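Local coordinates for protein adenylosuccinate lyase (Francisella tularensis subsp. tularensis SCHU S4, PDB 4EEI) that probably releases fumarate from adenylosuccinate, leaving AMP, and from the succinylaminoimidazole carboxamide ribotide of de novo purine synthesis, at residues 229-241 with 274-286. Numbering follows the deposited sequence. Where two conformers were deposited one is given.
Sequences IASAIERLAVEIR and TENLTGMARMLRS. With AMP (adenosine monophosphate), chain C.
A230 and A281 meet where two antiparallel helices pack closely, their axes 8.6 Å apart and their directions 158° from parallel. Small residues allow it: A281 CB sits 3.4 Å from A230 O, A230 CB touches L284 CB at 3.7 Å, and A237 CB rests 3.5 Å from T274 O. I233 reaches L277 through CG2, while the I240 side chain crosses that of T274 at about a right angle, its CB, CG2 and CD1 all bearing on the T274 methyl CG2.

The main polar link is the salt bridge from R285 to E234. Both terminal nitrogens take the same oxygen end-on: R285 NH2 lies 2.8 Å from E234 OE1 on its syn lone pair, and NH1 comes nearly along the C-O axis. Both bonds are bent, the oxygen standing a little out of the guanidinium plane. The chain of E234, CG anti to the backbone N (chi1 -168°), runs extended past the T278 methyl to get there. A water accepts from R282 NE and donates to E234 OE2. R285 has a second carboxylate partner, E293 of the second subunit.

At the other end, R241 slides its aliphatic part past T274 in the opposite direction, R241 CG 3.3 Å from T274 OG1; beyond it the bend at chi3 brings NH1 to T278. R241 NH1 gives T278 OG1 a weak hydrogen bond (3.2 Å), and that hydroxyl itself donates to T274 O. W298 of the second subunit makes a cation-pi contact with R241. A water joins R241 NE to E275 OE2; E275 OE1 goes to H141 of the fourth subunit. From the same turn, N276 ND2 donates almost straight to AMP O2P.

This pair, helices 217-244 and 272-293, belongs to the helical core of the lyase tetramer: helices 94-131 and 151-173 touch the first, and helix 304-333 touches both.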
loop_
_atom_site.group_PDB
_atom_site.type_symbol
_atom_site.label_atom_id
_atom_site.label_comp_id
_atom_site.label_asym_id
_atom_site.label_seq_id
_atom_site.Cartn_x
_atom_site.Cartn_y
_atom_site.Cartn_z
ATOM N N ILE B 229 12.690 7.135 -4.293
ATOM C CA ILE B 229 13.172 8.475 -3.957
ATOM C C ILE B 229 12.486 8.958 -2.678
ATOM O O ILE B 229 13.117 9.581 -1.815
ATOM C CB ILE B 229 12.918 9.467 -5.105
ATOM C CG1 ILE B 229 13.793 9.107 -6.308
ATOM C CG2 ILE B 229 13.209 10.925 -4.656
ATOM C CD1 ILE B 229 13.482 9.895 -7.579
ATOM N N ALA B 230 11.198 8.653 -2.549
ATOM C CA ALA B 230 10.439 9.072 -1.375
ATOM C C ALA B 230 11.028 8.477 -0.098
ATOM O O ALA B 230 11.090 9.142 0.936
ATOM C CB ALA B 230 8.957 8.700 -1.522
ATOM N N SER B 231 11.458 7.222 -0.161
ATOM C CA SER B 231 12.154 6.610 0.974
ATOM C C SER B 231 13.480 7.296 1.290
ATOM O O SER B 231 13.869 7.416 2.454
ATOM C CB SER B 231 12.407 5.128 0.715
ATOM O OG SER B 231 11.198 4.413 0.865
ATOM N N ALA B 232 14.193 7.711 0.251
ATOM C CA ALA B 232 15.437 8.461 0.434
ATOM C C ALA B 232 15.169 9.815 1.097
ATOM O O ALA B 232 15.911 10.253 1.989
ATOM C CB ALA B 232 16.126 8.661 -0.908
ATOM N N ILE B 233 14.121 10.492 0.640
ATOM C CA ILE B 233 13.730 11.774 1.221
ATOM C C ILE B 233 13.371 11.575 2.692
ATOM O O ILE B 233 13.773 12.363 3.555
ATOM C CB ILE B 233 12.537 12.385 0.461
ATOM C CG1 ILE B 233 12.991 12.864 -0.923
ATOM C CG2 ILE B 233 11.911 13.540 1.248
ATOM C CD1 ILE B 233 11.844 13.243 -1.840
ATOM N N GLU B 234 12.630 10.518 2.982
ATOM C CA GLU B 234 12.178 10.300 4.354
ATOM C C GLU B 234 13.331 9.919 5.267
ATOM O O GLU B 234 13.396 10.369 6.411
ATOM C CB GLU B 234 11.065 9.241 4.418
ATOM C CG GLU B 234 10.358 9.187 5.794
ATOM C CD GLU B 234 9.163 8.239 5.811
ATOM O OE1 GLU B 234 8.675 7.887 4.714
ATOM O OE2 GLU B 234 8.708 7.850 6.914
ATOM N N ARG B 235 14.245 9.093 4.763
ATOM C CA ARG B 235 15.378 8.674 5.581
ATOM C C ARG B 235 16.218 9.873 5.957
ATOM O O ARG B 235 16.645 9.989 7.100
ATOM C CB ARG B 235 16.236 7.623 4.873
ATOM C CG ARG B 235 17.332 7.025 5.771
ATOM C CD ARG B 235 17.987 5.802 5.126
ATOM N NE ARG B 235 18.875 6.168 4.029
ATOM C CZ ARG B 235 20.178 6.390 4.178
ATOM N NH1 ARG B 235 20.928 6.722 3.130
ATOM N NH2 ARG B 235 20.737 6.281 5.378
ATOM N N LEU B 236 16.466 10.761 4.995
ATOM C CA LEU B 236 17.269 11.950 5.259
ATOM C C LEU B 236 16.527 12.918 6.166
ATOM O O LEU B 236 17.122 13.537 7.053
ATOM C CB LEU B 236 17.650 12.634 3.938
ATOM C CG LEU B 236 18.298 14.012 3.987
ATOM C CD1 LEU B 236 19.594 13.983 4.776
ATOM C CD2 LEU B 236 18.553 14.503 2.568
ATOM N N ALA B 237 15.221 13.045 5.950
ATOM C CA ALA B 237 14.420 13.965 6.755
ATOM C C ALA B 237 14.435 13.517 8.225
ATOM O O ALA B 237 14.574 14.334 9.139
ATOM C CB ALA B 237 13.000 14.025 6.222
ATOM N N VAL B 238 14.306 12.220 8.439
ATOM C CA VAL B 238 14.270 11.667 9.789
ATOM C C VAL B 238 15.622 11.845 10.478
ATOM O O VAL B 238 15.696 12.157 11.673
ATOM C CB VAL B 238 13.871 10.182 9.736
ATOM C CG1 VAL B 238 14.137 9.483 11.073
ATOM C CG2 VAL B 238 12.399 10.047 9.326
ATOM N N GLU B 239 16.699 11.660 9.722
ATOM C CA GLU B 239 18.030 11.911 10.262
ATOM C C GLU B 239 18.151 13.351 10.757
ATOM O O GLU B 239 18.635 13.605 11.864
ATOM C CB GLU B 239 19.099 11.624 9.204
ATOM C CG GLU B 239 20.525 11.935 9.657
ATOM C CD GLU B 239 21.086 10.931 10.659
ATOM O OE1 GLU B 239 20.596 9.785 10.701
ATOM O OE2 GLU B 239 22.034 11.292 11.399
ATOM N N ILE B 240 17.711 14.305 9.953
ATOM C CA ILE B 240 17.805 15.695 10.390
ATOM C C ILE B 240 16.909 15.949 11.614
ATOM O O ILE B 240 17.320 16.641 12.555
ATOM C CB ILE B 240 17.512 16.666 9.239
ATOM C CG1 ILE B 240 18.638 16.579 8.207
ATOM C CG2 ILE B 240 17.418 18.107 9.746
ATOM C CD1 ILE B 240 18.275 17.150 6.847
ATOM N N ARG B 241 15.707 15.375 11.614
ATOM C CA ARG B 241 14.775 15.567 12.731
ATOM C C ARG B 241 15.337 15.032 14.043
ATOM O O ARG B 241 15.152 15.639 15.103
ATOM C CB ARG B 241 13.420 14.918 12.426
ATOM C CG ARG B 241 12.589 15.653 11.367
ATOM C CD ARG B 241 11.447 14.769 10.857
ATOM N NE ARG B 241 10.561 14.339 11.935
ATOM C CZ ARG B 241 9.636 13.394 11.807
ATOM N NH1 ARG B 241 9.475 12.778 10.643
ATOM N NH2 ARG B 241 8.885 13.056 12.843
ATOM N N THR B 274 11.803 19.461 7.453
ATOM C CA THR B 274 11.975 18.023 7.283
ATOM C C THR B 274 10.722 17.261 7.721
ATOM O O THR B 274 10.463 16.149 7.249
ATOM C CB THR B 274 13.256 17.515 7.972
ATOM O OG1 THR B 274 13.348 18.076 9.288
ATOM C CG2 THR B 274 14.475 17.964 7.169
ATOM N N GLU B 275 9.930 17.858 8.611
ATOM C CA GLU B 275 8.641 17.251 8.967
ATOM C C GLU B 275 7.659 17.355 7.800
ATOM O O GLU B 275 7.021 16.369 7.413
ATOM C CB GLU B 275 8.080 17.864 10.260
ATOM C CG GLU B 275 8.853 17.390 11.489
ATOM C CD GLU B 275 8.397 18.024 12.793
ATOM O OE1 GLU B 275 7.300 18.634 12.840
ATOM O OE2 GLU B 275 9.151 17.906 13.787
ATOM N N ASN B 276 7.565 18.543 7.217
ATOM C CA ASN B 276 6.800 18.731 5.984
ATOM C C ASN B 276 7.189 17.718 4.909
ATOM O O ASN B 276 6.325 17.112 4.268
ATOM C CB ASN B 276 6.981 20.165 5.452
ATOM C CG ASN B 276 6.257 20.395 4.124
ATOM O OD1 ASN B 276 6.791 20.090 3.060
ATOM N ND2 ASN B 276 5.041 20.940 4.188
ATOM N N LEU B 277 8.492 17.505 4.733
ATOM C CA LEU B 277 8.971 16.621 3.670
ATOM C C LEU B 277 8.686 15.150 3.982
ATOM O O LEU B 277 8.588 14.319 3.083
ATOM C CB LEU B 277 10.461 16.846 3.411
ATOM C CG LEU B 277 10.817 18.246 2.919
ATOM C CD1 LEU B 277 12.304 18.507 3.040
ATOM C CD2 LEU B 277 10.364 18.441 1.487
ATOM N N THR B 278 8.550 14.826 5.260
ATOM C CA THR B 278 8.168 13.471 5.630
ATOM C C THR B 278 6.734 13.228 5.143
ATOM O O THR B 278 6.400 12.143 4.632
ATOM C CB THR B 278 8.284 13.291 7.156
ATOM O OG1 THR B 278 9.655 13.503 7.552
ATOM C CG2 THR B 278 7.852 11.879 7.564
ATOM N N GLY B 279 5.891 14.243 5.290
ATOM C CA GLY B 279 4.523 14.179 4.787
ATOM C C GLY B 279 4.512 14.003 3.284
ATOM O O GLY B 279 3.730 13.215 2.733
ATOM N N MET B 280 5.394 14.729 2.609
ATOM C CA MET B 280 5.467 14.630 1.155
ATOM C C MET B 280 5.858 13.228 0.736
ATOM O O MET B 280 5.318 12.687 -0.232
ATOM C CB MET B 280 6.470 15.643 0.606
ATOM C CG MET B 280 6.099 17.082 0.909
ATOM S SD MET B 280 4.567 17.580 0.087
ATOM C CE MET B 280 4.368 19.221 0.789
ATOM N N ALA B 281 6.786 12.628 1.471
ATOM C CA ALA B 281 7.224 11.270 1.166
ATOM C C ALA B 281 6.079 10.268 1.288
ATOM O O ALA B 281 5.970 9.349 0.470
ATOM C CB ALA B 281 8.382 10.864 2.068
ATOM N N ARG B 282 5.244 10.423 2.316
ATOM C CA ARG B 282 4.104 9.520 2.494
ATOM C C ARG B 282 3.155 9.587 1.301
ATOM O O ARG B 282 2.594 8.572 0.884
ATOM C CB ARG B 282 3.348 9.833 3.791
ATOM C CG ARG B 282 4.135 9.531 5.051
ATOM C CD ARG B 282 3.373 9.849 6.326
ATOM N NE ARG B 282 4.295 9.749 7.455
ATOM C CZ ARG B 282 4.253 10.496 8.550
ATOM N NH1 ARG B 282 3.294 11.408 8.717
ATOM N NH2 ARG B 282 5.176 10.319 9.486
ATOM N N MET B 283 2.971 10.800 0.783
ATOM C CA MET B 283 2.112 11.016 -0.376
ATOM C C MET B 283 2.651 10.299 -1.613
ATOM O O MET B 283 1.912 9.598 -2.300
ATOM C CB MET B 283 1.971 12.512 -0.677
ATOM C CG MET B 283 1.216 13.313 0.375
ATOM S SD MET B 283 -0.489 12.759 0.614
ATOM C CE MET B 283 -1.055 12.627 -1.093
ATOM N N LEU B 284 3.941 10.481 -1.890
ATOM C CA LEU B 284 4.599 9.879 -3.052
ATOM C C LEU B 284 4.540 8.369 -2.969
ATOM O O LEU B 284 4.313 7.677 -3.971
ATOM C CB LEU B 284 6.057 10.346 -3.142
ATOM C CG LEU B 284 6.254 11.822 -3.487
ATOM C CD1 LEU B 284 7.715 12.226 -3.264
ATOM C CD2 LEU B 284 5.868 12.060 -4.950
ATOM N N ARG B 285 4.728 7.848 -1.763
ATOM C CA ARG B 285 4.701 6.412 -1.558
ATOM C C ARG B 285 3.300 5.857 -1.812
ATOM O O ARG B 285 3.149 4.736 -2.300
ATOM C CB ARG B 285 5.188 6.084 -0.140
ATOM C CG ARG B 285 5.127 4.616 0.228
ATOM C CD ARG B 285 6.026 4.298 1.432
ATOM N NE ARG B 285 5.716 5.093 2.624
ATOM C CZ ARG B 285 6.497 6.066 3.093
ATOM N NH1 ARG B 285 7.625 6.369 2.464
ATOM N NH2 ARG B 285 6.156 6.739 4.189
ATOM N N SER B 286 2.276 6.650 -1.510
ATOM C CA SER B 286 0.889 6.192 -1.686
ATOM C C SER B 286 0.521 5.972 -3.158
ATOM O O SER B 286 -0.396 5.208 -3.476
ATOM C CB SER B 286 -0.088 7.194 -1.041
ATOM O OG SER B 286 -0.224 8.358 -1.838
HETATM P P AMP C . 2.788 22.531 6.430
HETATM O O1P AMP C . 2.900 23.085 5.033
HETATM O O2P AMP C . 3.908 21.601 6.817
HETATM O O3P AMP C . 1.414 22.026 6.777
HETATM O "O5'" AMP C . 2.996 23.813 7.376
HETATM C "C5'" AMP C . 2.815 23.720 8.786
HETATM C "C4'" AMP C . 2.658 25.121 9.361
HETATM O "O4'" AMP C . 2.408 25.060 10.767
HETATM C "C3'" AMP C . 3.927 25.932 9.169
HETATM O "O3'" AMP C . 3.575 27.236 8.707
HETATM C "C2'" AMP C . 4.534 26.031 10.550
HETATM O "O2'" AMP C . 5.188 27.285 10.733
HETATM C "C1'" AMP C . 3.328 25.906 11.462
HETATM N N9 AMP C . 3.695 25.328 12.776
HETATM C C8 AMP C . 4.939 25.194 13.269
HETATM N N7 AMP C . 4.914 24.630 14.503
HETATM C C5 AMP C . 3.627 24.396 14.814
HETATM C C6 AMP C . 2.893 23.820 15.961
HETATM N N6 AMP C . 3.550 23.368 17.055
HETATM N N1 AMP C . 1.546 23.761 15.880
HETATM C C2 AMP C . 0.881 24.207 14.800
HETATM N N3 AMP C . 1.482 24.741 13.723
HETATM C C4 AMP C . 2.828 24.860 13.672
HETATM O O HOH W 1 8.960 5.245 0.140
HETATM O O HOH W 2 6.116 7.746 7.443
HETATM O O HOH W 3 10.366 15.503 14.312
#